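Local coordinates for nitrogenase molybdenum-iron protein beta chain (Clostridium pasteurianum, PDB 4WES) that forms, with the alpha chain, the molybdenum-iron component of nitrogenase, which reduces dinitrogen to ammonium, and shares the [8Fe-7S] cluster with that chain, at residues Gly27-Ala32 / Cys38-His43; Met153-Val158 / Ala250-Lys255. All blocks are in the same frame, centred on the assembly; numbering follows the deposited sequence. Where two conformers were deposited one is given.

Contact 1: Gly27-Ala32 / Cys38-His43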
# COMPACT_ATOMS: atom_id res chain seq x y z
N GLY B 27 -8.50 5.05 -26.64
CA GLY B 27 -9.74 4.46 -26.13
C GLY B 27 -10.36 3.48 -27.09
O GLY B 27 -10.89 2.46 -26.68
N ALA B 28 -10.33 3.81 -28.37
CA ALA B 28 -10.80 2.89 -29.41
C ALA B 28 -9.89 1.67 -29.52
O ALA B 28 -10.39 0.55 -29.75
CB ALA B 28 -10.88 3.62 -30.75
N MET B 29 -8.57 1.86 -29.38
CA MET B 29 -7.64 0.75 -29.41
C MET B 29 -7.93 -0.22 -28.25
O MET B 29 -7.94 -1.44 -28.44
CB MET B 29 -6.21 1.32 -29.35
CG MET B 29 -5.13 0.28 -29.48
SD MET B 29 -3.46 0.95 -29.45
CE MET B 29 -3.41 1.82 -31.02
N TYR B 30 -8.14 0.32 -27.05
CA TYR B 30 -8.47 -0.47 -25.90
C TYR B 30 -9.77 -1.26 -26.11
O TYR B 30 -9.83 -2.46 -25.85
CB TYR B 30 -8.56 0.45 -24.68
CG TYR B 30 -8.89 -0.26 -23.39
CD1 TYR B 30 -7.94 -1.03 -22.75
CD2 TYR B 30 -10.16 -0.20 -22.81
CE1 TYR B 30 -8.23 -1.72 -21.60
CE2 TYR B 30 -10.46 -0.86 -21.65
CZ TYR B 30 -9.50 -1.63 -21.03
OH TYR B 30 -9.75 -2.36 -19.89
N ALA B 31 -10.80 -0.58 -26.57
CA ALA B 31 -12.06 -1.27 -26.88
C ALA B 31 -11.85 -2.41 -27.87
O ALA B 31 -12.44 -3.50 -27.70
CB ALA B 31 -13.09 -0.27 -27.39
N ALA B 32 -11.09 -2.16 -28.93
CA ALA B 32 -10.84 -3.16 -29.92
C ALA B 32 -10.10 -4.39 -29.38
O ALA B 32 -10.36 -5.53 -29.78
CB ALA B 32 -10.09 -2.58 -31.09
N CYS B 38 -8.93 -9.83 -32.57
CA CYS B 38 -8.99 -8.54 -33.24
C CYS B 38 -7.64 -7.84 -33.24
O CYS B 38 -6.99 -7.73 -32.19
CB CYS B 38 -9.99 -7.65 -32.53
SG CYS B 38 -10.15 -5.99 -33.17
N LEU B 39 -7.22 -7.35 -34.41
CA LEU B 39 -6.11 -6.43 -34.46
C LEU B 39 -6.66 -5.00 -34.62
O LEU B 39 -7.27 -4.68 -35.64
CB LEU B 39 -5.13 -6.74 -35.61
CG LEU B 39 -3.84 -5.95 -35.61
CD1 LEU B 39 -3.04 -6.21 -34.36
CD2 LEU B 39 -3.06 -6.22 -36.87
N PRO B 40 -6.44 -4.13 -33.64
CA PRO B 40 -6.76 -2.71 -33.82
C PRO B 40 -5.89 -2.11 -34.92
O PRO B 40 -4.71 -2.48 -35.05
CB PRO B 40 -6.41 -2.07 -32.47
CG PRO B 40 -6.31 -3.22 -31.50
CD PRO B 40 -5.82 -4.38 -32.32
N HIS B 41 -6.47 -1.18 -35.69
CA HIS B 41 -5.76 -0.50 -36.76
C HIS B 41 -5.95 0.98 -36.67
O HIS B 41 -7.07 1.48 -36.63
CB HIS B 41 -6.25 -0.96 -38.13
CG HIS B 41 -5.48 -0.36 -39.25
ND1 HIS B 41 -4.23 -0.81 -39.62
CD2 HIS B 41 -5.73 0.74 -40.01
CE1 HIS B 41 -3.77 -0.04 -40.58
NE2 HIS B 41 -4.66 0.90 -40.84
N SER B 42 -4.82 1.70 -36.59
CA SER B 42 -4.81 3.15 -36.50
C SER B 42 -4.62 3.76 -37.87
O SER B 42 -3.56 3.67 -38.49
CB SER B 42 -3.66 3.55 -35.59
OG SER B 42 -3.58 4.96 -35.46
N HIS B 43 -5.69 4.38 -38.40
CA HIS B 43 -5.63 4.95 -39.73
C HIS B 43 -5.16 6.42 -39.65
O HIS B 43 -5.95 7.35 -39.47
CB HIS B 43 -7.01 4.82 -40.40
CG HIS B 43 -7.04 5.33 -41.79
ND1 HIS B 43 -6.33 4.75 -42.82
CD2 HIS B 43 -7.74 6.35 -42.34
CE1 HIS B 43 -6.59 5.40 -43.93
NE2 HIS B 43 -7.45 6.37 -43.67
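A32 and P40 meet beside the short connection from helix 24-33 to strand 38-43. The two elements form a helix-strand unit of a Rossmann-like parallel alpha/beta domain. The strand is an inner strand of its sheet, between 67-68 and 99-104. The helix packs on the sheet and runs nearly antiparallel to strand 38-43, with 165° between the directions of the two segments and 8.0 Å between their short axes.

Packing is closest at the C-terminal end of the helix. The methyl of A32 points at the strand and lies over the face of the proline ring, with A32 CB 3.9 Å from P40 CG. One turn back, M29 CG comes to the edge of the same ring, 4.0 Å from P40 CB. It is anti to the backbone N (chi1 -176°). The methionine chain crosses the ring at about a right angle. Farther out it bends, and the side chain packs on H52, R53 and L56 of helix 46-60. That helix also carries the cluster ligand C48, whose side chain is about 7 Å from that of M29. The M29 side chain is about 10 Å from the [8Fe-7S] cluster, so the contact does not line that site.

Toward G27 and H43 the two segments no longer touch. This looser end is not a solvent face, because every residue of both segments is buried. A28 packs on H103 of strand 99-104, and S42 on C49 of helix 46-60. Y30 points away from the strand, and its hydroxyl is hydrogen-bonded to V179 O and T204 OG1.

The contact across the two segments is mostly apolar. Its polar atoms come nearest beside the connection. There C38 SG approaches the helix end, lying 4.0 Å from A32 CB and 3.4 Å from A32 O.

Contact 2: Met153-Val158 / Ala250-Lys255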
# COMPACT_ATOMS: atom_id res chain seq x y z
N MET B 153 -15.78 3.43 -30.59
CA MET B 153 -15.44 2.09 -31.04
C MET B 153 -16.59 1.14 -30.70
O MET B 153 -16.91 0.24 -31.48
CB MET B 153 -14.12 1.61 -30.42
CG MET B 153 -13.60 0.30 -31.03
SD MET B 153 -12.86 0.46 -32.68
CE MET B 153 -14.17 -0.04 -33.72
N VAL B 154 -17.19 1.29 -29.51
CA VAL B 154 -18.33 0.43 -29.16
C VAL B 154 -19.47 0.64 -30.14
O VAL B 154 -20.11 -0.32 -30.60
CB VAL B 154 -18.76 0.66 -27.70
CG1 VAL B 154 -19.96 -0.18 -27.35
CG2 VAL B 154 -17.62 0.35 -26.73
N GLN B 155 -19.75 1.89 -30.49
CA GLN B 155 -20.70 2.17 -31.53
C GLN B 155 -20.35 1.48 -32.85
O GLN B 155 -21.24 0.90 -33.52
CB GLN B 155 -20.85 3.68 -31.76
CG GLN B 155 -21.91 3.96 -32.80
CD GLN B 155 -21.92 5.36 -33.27
OE1 GLN B 155 -20.88 5.91 -33.65
NE2 GLN B 155 -23.09 5.99 -33.21
N GLY B 156 -19.08 1.50 -33.23
CA GLY B 156 -18.67 0.81 -34.47
C GLY B 156 -18.92 -0.68 -34.44
O GLY B 156 -19.35 -1.27 -35.43
N ILE B 157 -18.65 -1.30 -33.30
CA ILE B 157 -18.96 -2.71 -33.11
C ILE B 157 -20.45 -2.97 -33.35
O ILE B 157 -20.84 -3.88 -34.11
CB ILE B 157 -18.56 -3.17 -31.69
CG1 ILE B 157 -17.05 -3.15 -31.50
CG2 ILE B 157 -19.14 -4.54 -31.38
CD1 ILE B 157 -16.59 -3.28 -30.05
N VAL B 158 -21.30 -2.15 -32.74
CA VAL B 158 -22.75 -2.31 -32.93
C VAL B 158 -23.14 -2.10 -34.39
O VAL B 158 -23.89 -2.90 -34.98
CB VAL B 158 -23.55 -1.33 -32.04
CG1 VAL B 158 -25.04 -1.43 -32.35
CG2 VAL B 158 -23.34 -1.60 -30.56
N ALA B 250 -25.01 1.60 -26.40
CA ALA B 250 -26.31 1.05 -25.96
C ALA B 250 -27.47 1.64 -26.76
O ALA B 250 -28.39 0.91 -27.18
CB ALA B 250 -26.51 1.29 -24.50
N LYS B 251 -27.44 2.95 -26.98
CA LYS B 251 -28.46 3.63 -27.76
C LYS B 251 -28.45 3.20 -29.22
O LYS B 251 -29.51 3.05 -29.86
CB LYS B 251 -28.28 5.15 -27.63
CG LYS B 251 -28.58 5.70 -26.26
CD LYS B 251 -28.29 7.21 -26.11
CE LYS B 251 -28.71 7.69 -24.73
NZ LYS B 251 -28.44 9.14 -24.52
N THR B 252 -27.26 3.02 -29.77
CA THR B 252 -27.13 2.60 -31.16
C THR B 252 -27.73 1.20 -31.32
O THR B 252 -28.42 0.92 -32.31
CB THR B 252 -25.65 2.64 -31.61
OG1 THR B 252 -25.15 3.97 -31.46
CG2 THR B 252 -25.48 2.22 -33.07
N LEU B 253 -27.49 0.32 -30.35
CA LEU B 253 -28.03 -1.02 -30.37
C LEU B 253 -29.55 -1.01 -30.25
O LEU B 253 -30.25 -1.82 -30.88
CB LEU B 253 -27.38 -1.86 -29.25
CG LEU B 253 -27.76 -3.33 -29.22
CD1 LEU B 253 -27.55 -4.05 -30.54
CD2 LEU B 253 -26.99 -4.02 -28.11
N GLU B 254 -30.09 -0.10 -29.42
CA GLU B 254 -31.53 0.03 -29.33
C GLU B 254 -32.13 0.41 -30.70
O GLU B 254 -33.14 -0.17 -31.15
CB GLU B 254 -31.94 1.05 -28.26
CG GLU B 254 -33.46 1.12 -28.07
CD GLU B 254 -33.93 2.19 -27.11
OE1 GLU B 254 -34.90 1.90 -26.37
OE2 GLU B 254 -33.35 3.30 -27.11
N LYS B 255 -31.51 1.37 -31.37
CA LYS B 255 -32.01 1.85 -32.65
C LYS B 255 -31.90 0.75 -33.70
O LYS B 255 -32.85 0.52 -34.50
CB LYS B 255 -31.25 3.08 -33.10
CG LYS B 255 -31.56 4.32 -32.30
CD LYS B 255 -30.63 5.45 -32.70
CE LYS B 255 -30.49 6.51 -31.62
NZ LYS B 255 -31.80 7.13 -31.30
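Q155 and T252 meet between two helices that run side by side in the same direction. Helices 146-161 and 243-257 flank a parallel sheet in a Rossmann-like alpha/beta domain. Their short axes are 8.9 Å apart and inclined by 19°. V154 and L253 reach the sheet below, at I175 of strand 172-175 and T238 of strand 237-241.

The Q155 side chain runs outward along the more open edge of the contact. CB itself makes no close contact with the threonine. CG is anti to the backbone N (chi1 -176°), and this brings it against T252, 3.5 Å from OG1 and 4.0 Å from CG2. The chain then stays extended and crosses the threonine side chain at about a right angle. CD passes at 4.0 Å from T252 OG1. At the tip OE1 is turned away from the threonine, and NE2 gives T252 OG1 a weak hydrogen bond of 3.4 Å, fairly straight at 155°.

Deeper in, the contact is apolar. V158 points at the other helix, and in the conformer described here its CG1 lies 3.7 Å from T252 CG2. The same methyl rests on the backbone of L253, 3.6 Å from L253 CA, and touches L253 CB at 3.9 Å. V158 has a second conformer, so this fit need not be fixed. Nearby, K256 NZ is hydrogen-bonded to V158 O.

The T252 hydroxyl has a stronger partner in L248 O, one turn back in its own helix. It gives its proton there and can still accept from the Q155 amide. The long glutamine bond is therefore probably a secondary link, with methyl packing joining the helices underneath it.

How the contacts relate
Contact 1 is the more central and fully buried. Contact 2 is only partly buried, and its polar edge is partly exposed. They share no helix or strand. Contact 1 joins a helix to a strand of one parallel sheet, with a proline ring at the middle. Contact 2 joins two neighbouring helices that pack on another sheet, with methyl packing inside and a weak amide-hydroxyl bond outside. Helix 146-161 connects them. Its M153 takes no part in contact 2 and packs on 27-32, with M153 CG 3.5 Å from A28 O and M153 CB 3.7 Å from A31 CB. Contact 1 lies near the [8Fe-7S] cluster, whereas contact 2 is away from the annotated sites.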